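Local coordinates for protein lipoxygenase (Cyanothece sp., PDB 5EK8) that probably inserts both atoms of molecular oxygen into polyunsaturated fatty acids at a non-heme iron, acting as a 9R-lipoxygenase, at residues A226-N231 with N613-F618; H364-Q369 with C559-F564; K438-R443 with I563-L568. All coordinates share one frame; numbering follows the deposited sequence.

Contact 1: A226-N231 with N613-F618; sequences ADYPPN and NQVYIF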
loop_
_atom_site.group_PDB
_atom_site.type_symbol
_atom_site.label_atom_id
_atom_site.label_comp_id
_atom_site.label_asym_id
_atom_site.label_seq_id
_atom_site.Cartn_x
_atom_site.Cartn_y
_atom_site.Cartn_z
ATOM N N ALA A 226 17.733 -23.330 -6.976
ATOM C CA ALA A 226 18.807 -23.662 -6.043
ATOM C C ALA A 226 19.563 -22.429 -5.564
ATOM O O ALA A 226 19.882 -22.314 -4.379
ATOM C CB ALA A 226 19.775 -24.643 -6.685
ATOM N N ASP A 227 19.841 -21.509 -6.485
ATOM C CA ASP A 227 20.667 -20.345 -6.169
ATOM C C ASP A 227 19.972 -19.345 -5.237
ATOM O O ASP A 227 20.635 -18.515 -4.610
ATOM C CB ASP A 227 21.111 -19.646 -7.456
ATOM C CG ASP A 227 22.247 -20.380 -8.152
ATOM O OD1 ASP A 227 22.746 -21.376 -7.587
ATOM O OD2 ASP A 227 22.651 -19.962 -9.258
ATOM N N TYR A 228 18.646 -19.423 -5.147
ATOM C CA TYR A 228 17.907 -18.656 -4.145
ATOM C C TYR A 228 17.588 -19.551 -2.954
ATOM O O TYR A 228 17.532 -20.769 -3.096
ATOM C CB TYR A 228 16.611 -18.077 -4.720
ATOM C CG TYR A 228 16.786 -16.970 -5.737
ATOM C CD1 TYR A 228 17.087 -15.675 -5.342
ATOM C CD2 TYR A 228 16.616 -17.219 -7.092
ATOM C CE1 TYR A 228 17.234 -14.662 -6.274
ATOM C CE2 TYR A 228 16.761 -16.212 -8.031
ATOM C CZ TYR A 228 17.070 -14.937 -7.618
ATOM O OH TYR A 228 17.214 -13.938 -8.552
ATOM N N PRO A 229 17.399 -18.952 -1.769
ATOM C CA PRO A 229 16.960 -19.738 -0.609
ATOM C C PRO A 229 15.614 -20.412 -0.851
ATOM O O PRO A 229 14.853 -19.950 -1.692
ATOM C CB PRO A 229 16.865 -18.697 0.518
ATOM C CG PRO A 229 16.988 -17.367 -0.139
ATOM C CD PRO A 229 17.764 -17.578 -1.393
ATOM N N PRO A 230 15.324 -21.502 -0.128
ATOM C CA PRO A 230 14.043 -22.193 -0.306
ATOM C C PRO A 230 12.875 -21.398 0.268
ATOM O O PRO A 230 13.093 -20.482 1.058
ATOM C CB PRO A 230 14.244 -23.499 0.467
ATOM C CG PRO A 230 15.234 -23.149 1.522
ATOM C CD PRO A 230 16.174 -22.165 0.878
ATOM N N ASN A 231 11.657 -21.747 -0.134
ATOM C CA ASN A 231 10.460 -21.111 0.406
ATOM C C ASN A 231 9.657 -22.125 1.193
ATOM O O ASN A 231 10.108 -23.249 1.400
ATOM C CB ASN A 231 9.596 -20.507 -0.702
ATOM C CG ASN A 231 8.777 -21.553 -1.431
ATOM O OD1 ASN A 231 9.280 -22.619 -1.781
ATOM N ND2 ASN A 231 7.499 -21.255 -1.653
ATOM N N ASN A 613 13.609 -13.310 -11.908
ATOM C CA ASN A 613 13.030 -12.059 -11.434
ATOM C C ASN A 613 11.845 -12.294 -10.500
ATOM O O ASN A 613 11.669 -11.566 -9.520
ATOM C CB ASN A 613 12.621 -11.178 -12.611
ATOM C CG ASN A 613 13.799 -10.440 -13.211
ATOM O OD1 ASN A 613 14.154 -9.347 -12.767
ATOM N ND2 ASN A 613 14.427 -11.045 -14.212
ATOM N N GLN A 614 11.044 -13.314 -10.800
ATOM C CA GLN A 614 9.940 -13.717 -9.928
ATOM C C GLN A 614 10.435 -13.993 -8.515
ATOM O O GLN A 614 10.032 -13.320 -7.547
ATOM C CB GLN A 614 9.238 -14.962 -10.478
ATOM C CG GLN A 614 8.184 -15.553 -9.540
ATOM C CD GLN A 614 7.591 -16.855 -10.067
ATOM O OE1 GLN A 614 7.682 -17.153 -11.258
ATOM N NE2 GLN A 614 6.985 -17.639 -9.178
ATOM N N VAL A 615 11.326 -14.978 -8.405
ATOM C CA VAL A 615 11.840 -15.373 -7.097
ATOM C C VAL A 615 12.545 -14.209 -6.393
ATOM O O VAL A 615 12.360 -13.982 -5.191
ATOM C CB VAL A 615 12.802 -16.564 -7.213
ATOM C CG1 VAL A 615 13.219 -17.045 -5.826
ATOM C CG2 VAL A 615 12.143 -17.688 -8.003
ATOM N N TYR A 616 13.335 -13.461 -7.157
ATOM C CA TYR A 616 14.049 -12.304 -6.629
ATOM C C TYR A 616 13.107 -11.300 -5.977
ATOM O O TYR A 616 13.272 -10.952 -4.807
ATOM C CB TYR A 616 14.848 -11.617 -7.737
ATOM C CG TYR A 616 15.475 -10.307 -7.323
ATOM C CD1 TYR A 616 16.587 -10.279 -6.496
ATOM C CD2 TYR A 616 14.959 -9.095 -7.770
ATOM C CE1 TYR A 616 17.160 -9.084 -6.119
ATOM C CE2 TYR A 616 15.531 -7.893 -7.401
ATOM C CZ TYR A 616 16.630 -7.895 -6.572
ATOM O OH TYR A 616 17.211 -6.708 -6.191
ATOM N N ILE A 617 12.114 -10.849 -6.737
ATOM C CA ILE A 617 11.183 -9.843 -6.253
ATOM C C ILE A 617 10.400 -10.341 -5.049
ATOM O O ILE A 617 10.243 -9.607 -4.075
ATOM C CB ILE A 617 10.196 -9.398 -7.355
ATOM C CG1 ILE A 617 10.923 -8.575 -8.416
ATOM C CG2 ILE A 617 9.069 -8.560 -6.767
ATOM C CD1 ILE A 617 11.533 -7.304 -7.868
ATOM N N PHE A 618 9.909 -11.578 -5.098
ATOM C CA PHE A 618 9.134 -12.079 -3.960
ATOM C C PHE A 618 9.985 -12.118 -2.689
ATOM O O PHE A 618 9.565 -11.641 -1.619
ATOM C CB PHE A 618 8.563 -13.463 -4.258
ATOM C CG PHE A 618 7.434 -13.450 -5.235
ATOM C CD1 PHE A 618 6.684 -12.303 -5.431
ATOM C CD2 PHE A 618 7.117 -14.581 -5.961
ATOM C CE1 PHE A 618 5.641 -12.282 -6.336
ATOM C CE2 PHE A 618 6.070 -14.570 -6.868
ATOM C CZ PHE A 618 5.332 -13.418 -7.057
#

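Contact 2: H364-Q369 with C559-F564; sequences HVQMEQ and CRHIIF. With FE2 (Fe (II) ion), chain B.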
loop_
_atom_site.group_PDB
_atom_site.type_symbol
_atom_site.label_atom_id
_atom_site.label_comp_id
_atom_site.label_asym_id
_atom_site.label_seq_id
_atom_site.Cartn_x
_atom_site.Cartn_y
_atom_site.Cartn_z
ATOM N N HIS A 364 -2.301 -1.128 -1.605
ATOM C CA HIS A 364 -1.487 0.047 -1.894
ATOM C C HIS A 364 -2.307 1.230 -2.381
ATOM O O HIS A 364 -2.398 2.271 -1.714
ATOM C CB HIS A 364 -0.425 -0.294 -2.937
ATOM C CG HIS A 364 0.671 -1.168 -2.421
ATOM N ND1 HIS A 364 1.880 -0.670 -1.978
ATOM C CD2 HIS A 364 0.744 -2.511 -2.267
ATOM C CE1 HIS A 364 2.649 -1.666 -1.582
ATOM N NE2 HIS A 364 1.981 -2.796 -1.749
ATOM N N VAL A 365 -2.898 1.062 -3.558
ATOM C CA VAL A 365 -3.641 2.131 -4.193
ATOM C C VAL A 365 -4.784 2.632 -3.317
ATOM O O VAL A 365 -4.939 3.837 -3.131
ATOM C CB VAL A 365 -4.198 1.684 -5.549
ATOM C CG1 VAL A 365 -4.957 2.833 -6.207
ATOM C CG2 VAL A 365 -3.070 1.191 -6.439
ATOM N N GLN A 366 -5.575 1.718 -2.767
ATOM C CA GLN A 366 -6.737 2.133 -1.995
ATOM C C GLN A 366 -6.336 2.932 -0.755
ATOM O O GLN A 366 -7.064 3.824 -0.324
ATOM C CB GLN A 366 -7.589 0.930 -1.584
ATOM C CG GLN A 366 -8.917 1.345 -0.960
ATOM C CD GLN A 366 -9.658 0.214 -0.271
ATOM O OE1 GLN A 366 -10.679 0.442 0.387
ATOM N NE2 GLN A 366 -9.157 -1.011 -0.421
ATOM N N MET A 367 -5.171 2.629 -0.190
ATOM C CA MET A 367 -4.756 3.291 1.042
ATOM C C MET A 367 -3.967 4.577 0.792
ATOM O O MET A 367 -3.898 5.444 1.670
ATOM C CB MET A 367 -3.937 2.336 1.912
ATOM C CG MET A 367 -4.741 1.192 2.531
ATOM S SD MET A 367 -6.070 1.732 3.628
ATOM C CE MET A 367 -7.510 1.496 2.588
ATOM N N GLU A 368 -3.380 4.717 -0.396
ATOM C CA GLU A 368 -2.637 5.942 -0.692
ATOM C C GLU A 368 -3.529 7.184 -0.609
ATOM O O GLU A 368 -3.087 8.237 -0.151
ATOM C CB GLU A 368 -1.967 5.880 -2.073
ATOM C CG GLU A 368 -1.328 7.212 -2.476
ATOM C CD GLU A 368 -0.129 7.074 -3.390
ATOM O OE1 GLU A 368 0.540 8.100 -3.642
ATOM O OE2 GLU A 368 0.151 5.953 -3.856
ATOM N N GLN A 369 -4.786 7.059 -1.032
ATOM C CA GLN A 369 -5.708 8.195 -1.031
ATOM C C GLN A 369 -5.974 8.664 0.396
ATOM O O GLN A 369 -5.995 9.873 0.686
ATOM C CB GLN A 369 -7.020 7.837 -1.744
ATOM C CG GLN A 369 -7.868 6.762 -1.085
ATOM C CD GLN A 369 -9.024 6.296 -1.967
ATOM O OE1 GLN A 369 -9.593 7.074 -2.739
ATOM N NE2 GLN A 369 -9.371 5.013 -1.855
ATOM N N CYS A 559 -11.736 4.775 10.169
ATOM C CA CYS A 559 -10.510 4.507 10.907
ATOM C C CYS A 559 -10.234 3.008 11.016
ATOM O O CYS A 559 -9.108 2.556 10.772
ATOM C CB CYS A 559 -10.589 5.139 12.293
ATOM S SG CYS A 559 -10.471 6.953 12.284
ATOM N N ARG A 560 -11.269 2.246 11.372
ATOM C CA ARG A 560 -11.186 0.785 11.393
ATOM C C ARG A 560 -10.729 0.227 10.048
ATOM O O ARG A 560 -9.853 -0.636 9.981
ATOM C CB ARG A 560 -12.538 0.167 11.757
ATOM C CG ARG A 560 -12.846 0.121 13.240
ATOM C CD ARG A 560 -14.083 -0.729 13.500
ATOM N NE ARG A 560 -15.297 -0.164 12.911
ATOM C CZ ARG A 560 -16.144 0.636 13.555
ATOM N NH1 ARG A 560 -15.912 0.977 14.816
ATOM N NH2 ARG A 560 -17.225 1.096 12.941
ATOM N N HIS A 561 -11.340 0.725 8.980
ATOM C CA HIS A 561 -11.021 0.298 7.621
ATOM C C HIS A 561 -9.541 0.527 7.285
ATOM O O HIS A 561 -8.807 -0.408 6.918
ATOM C CB HIS A 561 -11.918 1.049 6.632
ATOM C CG HIS A 561 -11.886 0.501 5.241
ATOM N ND1 HIS A 561 -12.477 -0.696 4.897
ATOM C CD2 HIS A 561 -11.339 0.988 4.103
ATOM C CE1 HIS A 561 -12.292 -0.923 3.610
ATOM N NE2 HIS A 561 -11.606 0.087 3.102
ATOM N N ILE A 562 -9.120 1.782 7.429
ATOM C CA ILE A 562 -7.744 2.192 7.179
ATOM C C ILE A 562 -6.752 1.338 7.957
ATOM O O ILE A 562 -5.851 0.727 7.373
ATOM C CB ILE A 562 -7.527 3.674 7.549
ATOM C CG1 ILE A 562 -8.350 4.579 6.631
ATOM C CG2 ILE A 562 -6.045 4.035 7.478
ATOM C CD1 ILE A 562 -8.402 6.028 7.090
ATOM N N ILE A 563 -6.936 1.284 9.275
ATOM C CA ILE A 563 -6.028 0.534 10.132
ATOM C C ILE A 563 -5.994 -0.932 9.731
ATOM O O ILE A 563 -4.925 -1.538 9.670
ATOM C CB ILE A 563 -6.417 0.650 11.617
ATOM C CG1 ILE A 563 -6.236 2.089 12.101
ATOM C CG2 ILE A 563 -5.566 -0.282 12.463
ATOM C CD1 ILE A 563 -6.668 2.311 13.529
ATOM N N PHE A 564 -7.160 -1.496 9.429
ATOM C CA PHE A 564 -7.232 -2.905 9.060
ATOM C C PHE A 564 -6.410 -3.200 7.824
ATOM O O PHE A 564 -5.642 -4.162 7.799
ATOM C CB PHE A 564 -8.671 -3.353 8.818
ATOM C CG PHE A 564 -8.795 -4.816 8.481
ATOM C CD1 PHE A 564 -8.800 -5.250 7.161
ATOM C CD2 PHE A 564 -8.894 -5.762 9.490
ATOM C CE1 PHE A 564 -8.912 -6.596 6.855
ATOM C CE2 PHE A 564 -9.010 -7.111 9.191
ATOM C CZ PHE A 564 -9.015 -7.529 7.871
HETATM FE FE FE2 B . 3.238 -4.569 -0.556
#

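Contact 3: K438-R443 with I563-L568; sequences KDWQPR and IFHTTL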
loop_
_atom_site.group_PDB
_atom_site.type_symbol
_atom_site.label_atom_id
_atom_site.label_comp_id
_atom_site.label_asym_id
_atom_site.label_seq_id
_atom_site.Cartn_x
_atom_site.Cartn_y
_atom_site.Cartn_z
ATOM N N LYS A 438 -17.437 2.464 4.041
ATOM C CA LYS A 438 -18.701 2.364 4.772
ATOM C C LYS A 438 -19.270 0.951 4.828
ATOM O O LYS A 438 -19.279 0.230 3.828
ATOM C CB LYS A 438 -19.744 3.311 4.171
ATOM C CG LYS A 438 -20.849 3.669 5.153
ATOM C CD LYS A 438 -21.800 4.711 4.600
ATOM C CE LYS A 438 -22.733 5.226 5.684
ATOM N NZ LYS A 438 -23.709 6.209 5.143
ATOM N N ASP A 439 -19.740 0.576 6.018
ATOM C CA ASP A 439 -20.357 -0.725 6.282
ATOM C C ASP A 439 -19.455 -1.911 5.926
ATOM O O ASP A 439 -19.919 -3.049 5.825
ATOM C CB ASP A 439 -21.689 -0.846 5.534
ATOM C CG ASP A 439 -22.842 -0.169 6.268
ATOM O OD1 ASP A 439 -22.582 0.659 7.169
ATOM O OD2 ASP A 439 -24.013 -0.468 5.938
ATOM N N TRP A 440 -18.166 -1.642 5.746
ATOM C CA TRP A 440 -17.208 -2.685 5.411
ATOM C C TRP A 440 -16.849 -3.498 6.655
ATOM O O TRP A 440 -16.550 -2.939 7.709
ATOM C CB TRP A 440 -15.950 -2.074 4.785
ATOM C CG TRP A 440 -15.026 -3.078 4.158
ATOM C CD1 TRP A 440 -14.934 -3.390 2.835
ATOM C CD2 TRP A 440 -14.062 -3.896 4.832
ATOM N NE1 TRP A 440 -13.970 -4.349 2.639
ATOM C CE2 TRP A 440 -13.423 -4.682 3.850
ATOM C CE3 TRP A 440 -13.678 -4.042 6.168
ATOM C CZ2 TRP A 440 -12.423 -5.601 4.163
ATOM C CZ3 TRP A 440 -12.688 -4.955 6.477
ATOM C CH2 TRP A 440 -12.069 -5.719 5.478
ATOM N N GLN A 441 -16.887 -4.819 6.521
ATOM C CA GLN A 441 -16.507 -5.722 7.604
ATOM C C GLN A 441 -15.911 -7.008 7.029
ATOM O O GLN A 441 -16.295 -7.437 5.939
ATOM C CB GLN A 441 -17.709 -6.032 8.497
ATOM C CG GLN A 441 -18.876 -6.657 7.765
ATOM C CD GLN A 441 -20.061 -6.914 8.668
ATOM O OE1 GLN A 441 -19.992 -6.698 9.878
ATOM N NE2 GLN A 441 -21.162 -7.377 8.082
ATOM N N PRO A 442 -14.953 -7.619 7.750
ATOM C CA PRO A 442 -14.275 -8.825 7.260
ATOM C C PRO A 442 -15.217 -10.011 7.074
ATOM O O PRO A 442 -16.227 -10.117 7.775
ATOM C CB PRO A 442 -13.247 -9.122 8.358
ATOM C CG PRO A 442 -13.060 -7.834 9.077
ATOM C CD PRO A 442 -14.400 -7.164 9.036
ATOM N N ARG A 443 -14.878 -10.886 6.131
ATOM C CA ARG A 443 -15.650 -12.098 5.863
ATOM C C ARG A 443 -15.776 -12.979 7.103
ATOM O O ARG A 443 -14.980 -12.868 8.034
ATOM C CB ARG A 443 -15.003 -12.895 4.729
ATOM C CG ARG A 443 -13.635 -13.467 5.093
ATOM C CD ARG A 443 -12.801 -13.796 3.858
ATOM N NE ARG A 443 -12.431 -12.597 3.108
ATOM C CZ ARG A 443 -11.665 -12.600 2.021
ATOM N NH1 ARG A 443 -11.179 -13.741 1.549
ATOM N NH2 ARG A 443 -11.376 -11.460 1.405
ATOM N N ILE A 563 -6.936 1.284 9.275
ATOM C CA ILE A 563 -6.028 0.534 10.132
ATOM C C ILE A 563 -5.994 -0.932 9.731
ATOM O O ILE A 563 -4.925 -1.538 9.670
ATOM C CB ILE A 563 -6.417 0.650 11.617
ATOM C CG1 ILE A 563 -6.236 2.089 12.101
ATOM C CG2 ILE A 563 -5.566 -0.282 12.463
ATOM C CD1 ILE A 563 -6.668 2.311 13.529
ATOM N N PHE A 564 -7.160 -1.496 9.429
ATOM C CA PHE A 564 -7.232 -2.905 9.060
ATOM C C PHE A 564 -6.410 -3.200 7.824
ATOM O O PHE A 564 -5.642 -4.162 7.799
ATOM C CB PHE A 564 -8.671 -3.353 8.818
ATOM C CG PHE A 564 -8.795 -4.816 8.481
ATOM C CD1 PHE A 564 -8.800 -5.250 7.161
ATOM C CD2 PHE A 564 -8.894 -5.762 9.490
ATOM C CE1 PHE A 564 -8.912 -6.596 6.855
ATOM C CE2 PHE A 564 -9.010 -7.111 9.191
ATOM C CZ PHE A 564 -9.015 -7.529 7.871
ATOM N N HIS A 565 -6.564 -2.377 6.794
ATOM C CA HIS A 565 -5.881 -2.686 5.547
ATOM C C HIS A 565 -4.408 -2.288 5.533
ATOM O O HIS A 565 -3.617 -2.881 4.803
ATOM C CB HIS A 565 -6.624 -2.048 4.380
ATOM C CG HIS A 565 -7.924 -2.723 4.085
ATOM N ND1 HIS A 565 -9.093 -2.406 4.745
ATOM C CD2 HIS A 565 -8.231 -3.739 3.245
ATOM C CE1 HIS A 565 -10.068 -3.178 4.303
ATOM N NE2 HIS A 565 -9.572 -3.997 3.393
ATOM N N THR A 566 -4.032 -1.306 6.343
ATOM C CA THR A 566 -2.638 -0.882 6.390
ATOM C C THR A 566 -1.795 -1.793 7.279
ATOM O O THR A 566 -0.569 -1.822 7.160
ATOM C CB THR A 566 -2.500 0.562 6.893
ATOM O OG1 THR A 566 -3.238 0.712 8.113
ATOM C CG2 THR A 566 -3.013 1.536 5.847
ATOM N N THR A 567 -2.447 -2.523 8.179
ATOM C CA THR A 567 -1.734 -3.434 9.072
ATOM C C THR A 567 -1.918 -4.901 8.678
ATOM O O THR A 567 -1.156 -5.422 7.869
ATOM C CB THR A 567 -2.176 -3.251 10.532
ATOM O OG1 THR A 567 -3.576 -3.526 10.647
ATOM C CG2 THR A 567 -1.896 -1.833 10.997
ATOM N N LEU A 568 -2.930 -5.559 9.241
ATOM C CA LEU A 568 -3.115 -6.994 9.025
ATOM C C LEU A 568 -3.277 -7.412 7.561
ATOM O O LEU A 568 -2.637 -8.362 7.129
ATOM C CB LEU A 568 -4.319 -7.507 9.812
ATOM C CG LEU A 568 -4.611 -8.986 9.537
ATOM C CD1 LEU A 568 -3.423 -9.853 9.952
ATOM C CD2 LEU A 568 -5.889 -9.450 10.221
#

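Contact 1: A226-N231 with N613-F618
The ring of Tyr228 turns one face to Val615. CG1 of Val615 sits over that face, 4.0 Å from the centroid of the Tyr228 ring and 29° off the ring normal, which makes a CH-pi contact. It bears on the CB side of the ring: Val615 CG1 is 3.6 Å from Tyr228 CG. Val615 CB lies above the same face, shifted toward the rim. Further out, the backbone N of Tyr616 also lies over this face, so the ring lies against two successive residues of the helix. At the phenol end the hydroxyl meets an aliphatic group, with Tyr228 OH 3.4 Å from Tyr616 CB; its polar partner is Thr612 OG1, one turn back in the same helix. Val615 carries CG1 anti to its own backbone N (chi1 -174°), and this branch is the one that reaches the tyrosine. The ring of Tyr616 leads away from Tyr228, and its hydroxyl is hydrogen-bonded to Thr202 in helix 188-214. That helix also touches Tyr228 itself, through Ile204 and Lys205. The arrangement is buried packing of the mainly helical catalytic part of the lipoxygenase fold: the turn between helix 221-227 and helix 232-239, with Asn231 as N-cap of the latter, packs against helix 608-623 through the ring of Tyr228.

Contact 2: H364-Q369 with C559-F564
Gln366 and His561 join the two helices through one side-chain hydrogen bond. From CB of Gln366, CG stands anti to the backbone N and the chain stays extended, carrying the amide across to the other helix. There OE1 accepts a hydrogen bond from the histidine, His561 NE2 to Gln366 OE1 being 2.9 Å with an N-H...O angle of 175°. The oxygen lies in the imidazole plane, whereas the nitrogen stands above the carbonyl plane of the amide; the two flat groups are turned 54° against each other. The other amide atom, NE2, bonds back to the carbonyl of Lys362, so both ends of the amide are held. Beside this bond Met367, bent at chi2 and chi3, brings its CE to 4.1 Å from His561 CD2 and its SD to 4.5 Å from Ile562 CG2. A leucine in place of His561 would probably leave Gln366 OE1, buried here, without its donor, with the bond from NE2 to Lys362 left to hold the amide's rotation. His364 turns its NE2 to the iron, 2.5 Å away, while ND1 is hydrogen-bonded to Asn398; His359, His570 and the C-terminal carboxylate of Ile668 supply the other close ligands. The segments run roughly antiparallel, at 133°, with axes 10.6 Å apart at closest approach. Helix 383-391 covers Ile562, helix 394-404 touches Met367, and helix 451-473 packs on Ile563 and Phe564, which places this pair in the buried helical bundle round the metal.

Contact 3: K438-R443 with I563-L568
Trp440 reaches helix 549-574 with the six-membered part of its indole, and His565 and Phe564 receive it. Its CG is anti to the backbone N (chi1 -168°), which swings the indole out of the loop toward the helix. His565 is set differently, with CG anti to the carbonyl carbon (chi1 -72°), and presents an edge to one indole face. This is an edge-to-face pair with ring centroids 4.5 Å apart and planes at 66°; His565 CE1 stands over the face, toward its rim, and CE1 and NE2 are both 3.4 Å from Trp440 CZ2. Phe564 comes from a different direction: its CE1 lies 3.6 Å from Trp440 CH2, near the indole plane, while Trp440 CZ3 sits over the phenyl face, and the two planes are oblique. Pro442 CG meets the same phenyl obliquely, 4.1 Å from Phe564 CE2. The imidazole is fixed in rotation by ND1, bonded to the carbonyl of His561, whose own ring adds a second edge-to-face partner to Trp440. Between the two segments the contact is thus an aromatic cluster without hydrogen bonds, joining loop 438-443 to helix 549-574; the polar link lies one turn back, where Gln557 NE2 bonds Trp440 O.

Overall arrangement
Contacts 2 and 3 are neighbours, their centres 8 Å apart, and both use helix 549-574, sharing Ile563 and Phe564. They touch directly: the ring of His561 packs on Trp440, and Met367 on His565 and Thr566. Between them, helix 337-377 and the loop 438-443 approach the same helix, which goes on to supply His570 to the iron, while helix 337-377 supplies His359 and His364. Contact 1 stands apart, its centre about 29 Å from that of contact 2 and 31 Å from that of contact 3. Along the chain its segments, 226-231 and 613-618, enclose both others, tying early and late helices of the domain that houses the iron.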